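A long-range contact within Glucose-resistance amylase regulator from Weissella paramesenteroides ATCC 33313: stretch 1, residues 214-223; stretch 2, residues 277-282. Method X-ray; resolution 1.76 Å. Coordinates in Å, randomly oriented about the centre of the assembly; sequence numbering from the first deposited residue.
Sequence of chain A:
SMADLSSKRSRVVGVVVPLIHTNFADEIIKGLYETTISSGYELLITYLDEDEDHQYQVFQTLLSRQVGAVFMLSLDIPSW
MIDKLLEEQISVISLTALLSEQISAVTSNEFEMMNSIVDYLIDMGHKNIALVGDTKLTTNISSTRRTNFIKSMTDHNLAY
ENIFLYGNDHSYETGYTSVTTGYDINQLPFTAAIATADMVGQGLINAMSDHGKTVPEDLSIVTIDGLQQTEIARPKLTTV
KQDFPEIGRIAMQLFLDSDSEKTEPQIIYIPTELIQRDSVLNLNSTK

Stretch 1 (214-223) TVPEDLSIVT
Stretch 2 (277-282) RDSVLN

Residues 214-223 enter the contact as a loop that becomes a strand at Ser-220, whereas residues 277-282 form no regular helix or strand. The register is set by two close pairs: Pro-216 CA lies 5.0 Å from Ser-279 CA, and Ser-220 CA lies 4.5 Å from Val-280 CA. In total 404 Å² is buried.

Three hydrogen bonds join the stretches. Ile-221 N donates to Ser-279 O (2.8 Å, 164°), while Ser-279 OG, with chi1 in p, donates to Ile-221 O at 2.6 Å. Ser-279 thus engages both backbone polar groups of Ile-221, one through its carbonyl and the other through its hydroxyl; the two carbonyl oxygens, Ile-221 O and Ser-279 O, lie 3.4 Å apart and are both acceptors. The third bond is nearly linear: Leu-281 N donates to Ser-220 OG (2.9 Å, 173°), the serine adopting chi1 m. Ser-279 O also receives a CA-H...O contact from Ser-220 CA at 3.3 Å.

Apolar packing flanks this polar centre. Pro-216, preceded by a cis peptide bond and puckered C-gamma endo (phi/psi -96/-3), points its CB toward stretch 2. Pro-216 CB lies 4.1 Å from Leu-281 CB. The CA-to-CB bond of Leu-281 (chi1 t, chi2 p) also points toward stretch 1. Val-222 CG2 and Val-280 CG2 meet at 3.7 Å, both residues having chi1 t, although the CA-to-CB bond of Val-280 points away.

The proline ring also rests against backbone carbonyls, with Pro-216 CB 3.5 Å from Ser-279 O and Pro-216 CD 3.5 Å from Asp-278 O.

Within stretch 1, the turn before the strand is braced by Asp-218 N to Thr-214 O (2.8 Å), Leu-219 N to Pro-216 O (3.1 Å) and Thr-214 N to Asp-218 OD2 (2.9 Å). From Ser-220 to Thr-223 the backbone is extended; Asp-278 and Ser-279 instead have phi/psi -121/12 and -109/14, and the backbone becomes extended at Val-280 (-128/133) and Leu-281 (-106/138).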

ATOM      1  N   THR A 214      -8.709 -15.133  20.672  1.00 22.66           N
ATOM      2  CA  THR A 214      -8.522 -13.702  20.690  1.00 24.51           C
ATOM      3  C   THR A 214      -7.084 -13.363  21.026  1.00 27.65           C
ATOM      4  O   THR A 214      -6.497 -13.977  21.906  1.00 26.25           O
ATOM      5  CB  THR A 214      -9.439 -13.061  21.753  1.00 36.25           C
ATOM      6  OG1 THR A 214     -10.790 -13.495  21.524  1.00 38.51           O
ATOM      7  CG2 THR A 214      -9.380 -11.539  21.689  1.00 46.00           C
ATOM      8  N   VAL A 215      -6.543 -12.382  20.308  1.00 24.29           N
ATOM      9  CA  VAL A 215      -5.240 -11.783  20.628  1.00 20.64           C
ATOM     10  C   VAL A 215      -5.525 -10.616  21.550  1.00 25.12           C
ATOM     11  O   VAL A 215      -6.425  -9.828  21.239  1.00 25.96           O
ATOM     12  CB  VAL A 215      -4.587 -11.264  19.323  1.00 23.57           C
ATOM     13  CG1 VAL A 215      -3.341 -10.444  19.604  1.00 23.92           C
ATOM     14  CG2 VAL A 215      -4.261 -12.418  18.386  1.00 24.72           C
ATOM     15  N   PRO A 216      -4.808 -10.458  22.664  1.00 24.52           N
ATOM     16  CA  PRO A 216      -3.601 -11.227  23.048  1.00 19.97           C
ATOM     17  C   PRO A 216      -3.822 -12.419  23.994  1.00 24.75           C
ATOM     18  O   PRO A 216      -2.868 -13.131  24.289  1.00 26.23           O
ATOM     19  CB  PRO A 216      -2.757 -10.186  23.773  1.00 22.36           C
ATOM     20  CG  PRO A 216      -3.771  -9.285  24.396  1.00 28.31           C
ATOM     21  CD  PRO A 216      -4.889  -9.171  23.383  1.00 24.90           C
ATOM     22  N   GLU A 217      -5.056 -12.638  24.435  1.00 22.63           N
ATOM     23  CA  GLU A 217      -5.349 -13.675  25.450  1.00 28.41           C
ATOM     24  C   GLU A 217      -4.752 -15.009  25.033  1.00 25.68           C
ATOM     25  O   GLU A 217      -4.186 -15.722  25.853  1.00 25.29           O
ATOM     26  CB  GLU A 217      -6.873 -13.844  25.651  1.00 30.00           C
ATOM     27  CG  GLU A 217      -7.562 -12.750  26.461  1.00 69.53           C
ATOM     28  CD  GLU A 217      -7.421 -11.353  25.869  1.00102.97           C
ATOM     29  OE1 GLU A 217      -7.046 -10.436  26.632  1.00 86.17           O
ATOM     30  OE2 GLU A 217      -7.665 -11.161  24.649  1.00 34.96           O
ATOM     31  N   ASP A 218      -4.896 -15.352  23.750  1.00 24.24           N
ATOM     32  CA  ASP A 218      -4.500 -16.666  23.245  1.00 22.11           C
ATOM     33  C   ASP A 218      -3.201 -16.668  22.460  1.00 25.09           C
ATOM     34  O   ASP A 218      -2.724 -17.726  22.070  1.00 24.95           O
ATOM     35  CB  ASP A 218      -5.628 -17.235  22.393  1.00 24.40           C
ATOM     36  CG  ASP A 218      -6.914 -17.420  23.189  1.00 29.40           C
ATOM     37  OD1 ASP A 218      -6.841 -18.016  24.286  1.00 26.94           O
ATOM     38  OD2 ASP A 218      -7.983 -16.958  22.743  1.00 27.01           O
ATOM     39  N   LEU A 219      -2.646 -15.484  22.218  1.00 20.48           N
ATOM     40  CA  LEU A 219      -1.388 -15.304  21.478  1.00 19.19           C
ATOM     41  C   LEU A 219      -1.012 -13.839  21.508  1.00 23.84           C
ATOM     42  O   LEU A 219      -1.798 -13.007  21.065  1.00 23.71           O
ATOM     43  CB  LEU A 219      -1.509 -15.729  20.011  1.00 21.11           C
ATOM     44  CG  LEU A 219      -0.238 -15.532  19.172  1.00 19.35           C
ATOM     45  CD1 LEU A 219       0.878 -16.449  19.638  1.00 25.20           C
ATOM     46  CD2 LEU A 219      -0.506 -15.714  17.670  1.00 22.69           C
ATOM     47  N   SER A 220       0.175 -13.536  22.032  1.00 21.81           N
ATOM     48  CA  SER A 220       0.738 -12.195  21.964  1.00 20.11           C
ATOM     49  C   SER A 220       1.474 -11.989  20.633  1.00 22.17           C
ATOM     50  O   SER A 220       2.069 -12.927  20.100  1.00 22.08           O
ATOM     51  CB  SER A 220       1.688 -11.979  23.152  1.00 21.65           C
ATOM     52  OG  SER A 220       0.960 -11.842  24.375  1.00 20.57           O
ATOM     53  N   ILE A 221       1.453 -10.758  20.106  1.00 20.14           N
ATOM     54  CA  ILE A 221       2.083 -10.480  18.828  1.00 17.31           C
ATOM     55  C   ILE A 221       2.838  -9.167  18.909  1.00 22.29           C
ATOM     56  O   ILE A 221       2.316  -8.182  19.456  1.00 21.99           O
ATOM     57  CB  ILE A 221       1.057 -10.391  17.660  1.00 21.28           C
ATOM     58  CG1 ILE A 221       0.245 -11.669  17.504  1.00 19.71           C
ATOM     59  CG2 ILE A 221       1.745 -10.082  16.330  1.00 21.14           C
ATOM     60  CD1 ILE A 221      -0.942 -11.471  16.575  1.00 21.55           C
ATOM     61  N   VAL A 222       4.048  -9.163  18.355  1.00 22.59           N
ATOM     62  CA  VAL A 222       4.781  -7.930  18.066  1.00 19.87           C
ATOM     63  C   VAL A 222       5.181  -7.967  16.597  1.00 21.36           C
ATOM     64  O   VAL A 222       5.692  -8.980  16.112  1.00 20.87           O
ATOM     65  CB  VAL A 222       6.033  -7.729  18.946  1.00 20.05           C
ATOM     66  CG1 VAL A 222       6.751  -6.442  18.548  1.00 21.62           C
ATOM     67  CG2 VAL A 222       5.677  -7.701  20.420  1.00 22.24           C
ATOM     68  N   THR A 223       4.943  -6.878  15.872  1.00 17.45           N
ATOM     69  CA  THR A 223       5.350  -6.805  14.460  1.00 16.80           C
ATOM     70  C   THR A 223       6.551  -5.894  14.243  1.00 21.76           C
ATOM     71  O   THR A 223       6.881  -5.076  15.094  1.00 21.48           O
ATOM     72  CB  THR A 223       4.241  -6.304  13.508  1.00 20.76           C
ATOM     73  OG1 THR A 223       4.117  -4.880  13.605  1.00 20.46           O
ATOM     74  CG2 THR A 223       2.929  -6.950  13.788  1.00 20.22           C
ATOM     75  N   ARG A 277       1.200  -1.223  22.156  1.00 22.17           N
ATOM     76  CA  ARG A 277      -0.225  -1.017  21.926  1.00 22.19           C
ATOM     77  C   ARG A 277      -0.998  -2.121  22.662  1.00 25.29           C
ATOM     78  O   ARG A 277      -0.835  -2.244  23.853  1.00 24.00           O
ATOM     79  CB  ARG A 277      -0.532  -0.932  20.432  1.00 21.67           C
ATOM     80  CG  ARG A 277       0.237   0.189  19.748  1.00 22.91           C
ATOM     81  CD  ARG A 277      -0.499   0.693  18.535  1.00 23.57           C
ATOM     82  NE  ARG A 277       0.152   1.828  17.889  1.00 24.23           N
ATOM     83  CZ  ARG A 277       0.826   1.759  16.755  1.00 28.29           C
ATOM     84  NH1 ARG A 277       1.007   0.597  16.146  1.00 28.93           N
ATOM     85  NH2 ARG A 277       1.323   2.866  16.233  1.00 25.25           N
ATOM     86  N   ASP A 278      -1.811  -2.919  21.976  1.00 19.04           N
ATOM     87  CA  ASP A 278      -2.805  -3.774  22.638  1.00 20.44           C
ATOM     88  C   ASP A 278      -2.674  -5.274  22.366  1.00 22.14           C
ATOM     89  O   ASP A 278      -3.543  -6.052  22.739  1.00 23.62           O
ATOM     90  CB  ASP A 278      -4.213  -3.288  22.258  1.00 24.62           C
ATOM     91  CG  ASP A 278      -4.487  -1.880  22.745  1.00 28.20           C
ATOM     92  OD1 ASP A 278      -4.087  -1.551  23.873  1.00 29.84           O
ATOM     93  OD2 ASP A 278      -5.096  -1.098  22.006  1.00 30.19           O
ATOM     94  N   SER A 279      -1.564  -5.696  21.782  1.00 20.08           N
ATOM     95  CA  SER A 279      -1.443  -7.077  21.327  1.00 20.99           C
ATOM     96  C   SER A 279      -0.486  -7.949  22.129  1.00 21.02           C
ATOM     97  O   SER A 279      -0.143  -9.038  21.673  1.00 19.55           O
ATOM     98  CB  SER A 279      -1.058  -7.112  19.836  1.00 20.51           C
ATOM     99  OG  SER A 279       0.231  -6.581  19.613  1.00 19.16           O
ATOM    100  N   VAL A 280      -0.067  -7.491  23.320  1.00 21.33           N
ATOM    101  CA  VAL A 280       0.803  -8.301  24.173  1.00 19.87           C
ATOM    102  C   VAL A 280       0.255  -8.429  25.588  1.00 26.10           C
ATOM    103  O   VAL A 280      -0.110  -7.447  26.211  1.00 25.34           O
ATOM    104  CB  VAL A 280       2.243  -7.720  24.233  1.00 21.44           C
ATOM    105  CG1 VAL A 280       3.121  -8.581  25.118  1.00 22.14           C
ATOM    106  CG2 VAL A 280       2.827  -7.633  22.818  1.00 21.61           C
ATOM    107  N   LEU A 281       0.256  -9.651  26.093  1.00 23.15           N
ATOM    108  CA  LEU A 281      -0.190  -9.960  27.451  1.00 24.77           C
ATOM    109  C   LEU A 281       1.028 -10.247  28.331  1.00 23.43           C
ATOM    110  O   LEU A 281       1.976 -10.907  27.896  1.00 24.83           O
ATOM    111  CB  LEU A 281      -1.091 -11.197  27.402  1.00 30.55           C
ATOM    112  CG  LEU A 281      -1.993 -11.473  28.611  1.00 51.92           C
ATOM    113  CD1 LEU A 281      -3.142 -10.480  28.642  1.00 50.19           C
ATOM    114  CD2 LEU A 281      -2.517 -12.909  28.578  1.00 50.41           C
ATOM    115  N   ASN A 282       1.001  -9.728  29.554  1.00 23.58           N
ATOM    116  CA  ASN A 282       1.974 -10.104  30.575  1.00 23.39           C
ATOM    117  C   ASN A 282       1.534 -11.431  31.210  1.00 26.12           C
ATOM    118  O   ASN A 282       0.442 -11.514  31.782  1.00 27.14           O
ATOM    119  CB  ASN A 282       2.074  -9.010  31.637  1.00 24.21           C
ATOM    120  CG  ASN A 282       3.150  -9.303  32.677  1.00 28.91           C
ATOM    121  OD1 ASN A 282       2.979 -10.153  33.523  1.00 37.16           O
ATOM    122  ND2 ASN A 282       4.273  -8.614  32.588  1.00 37.65           N
TER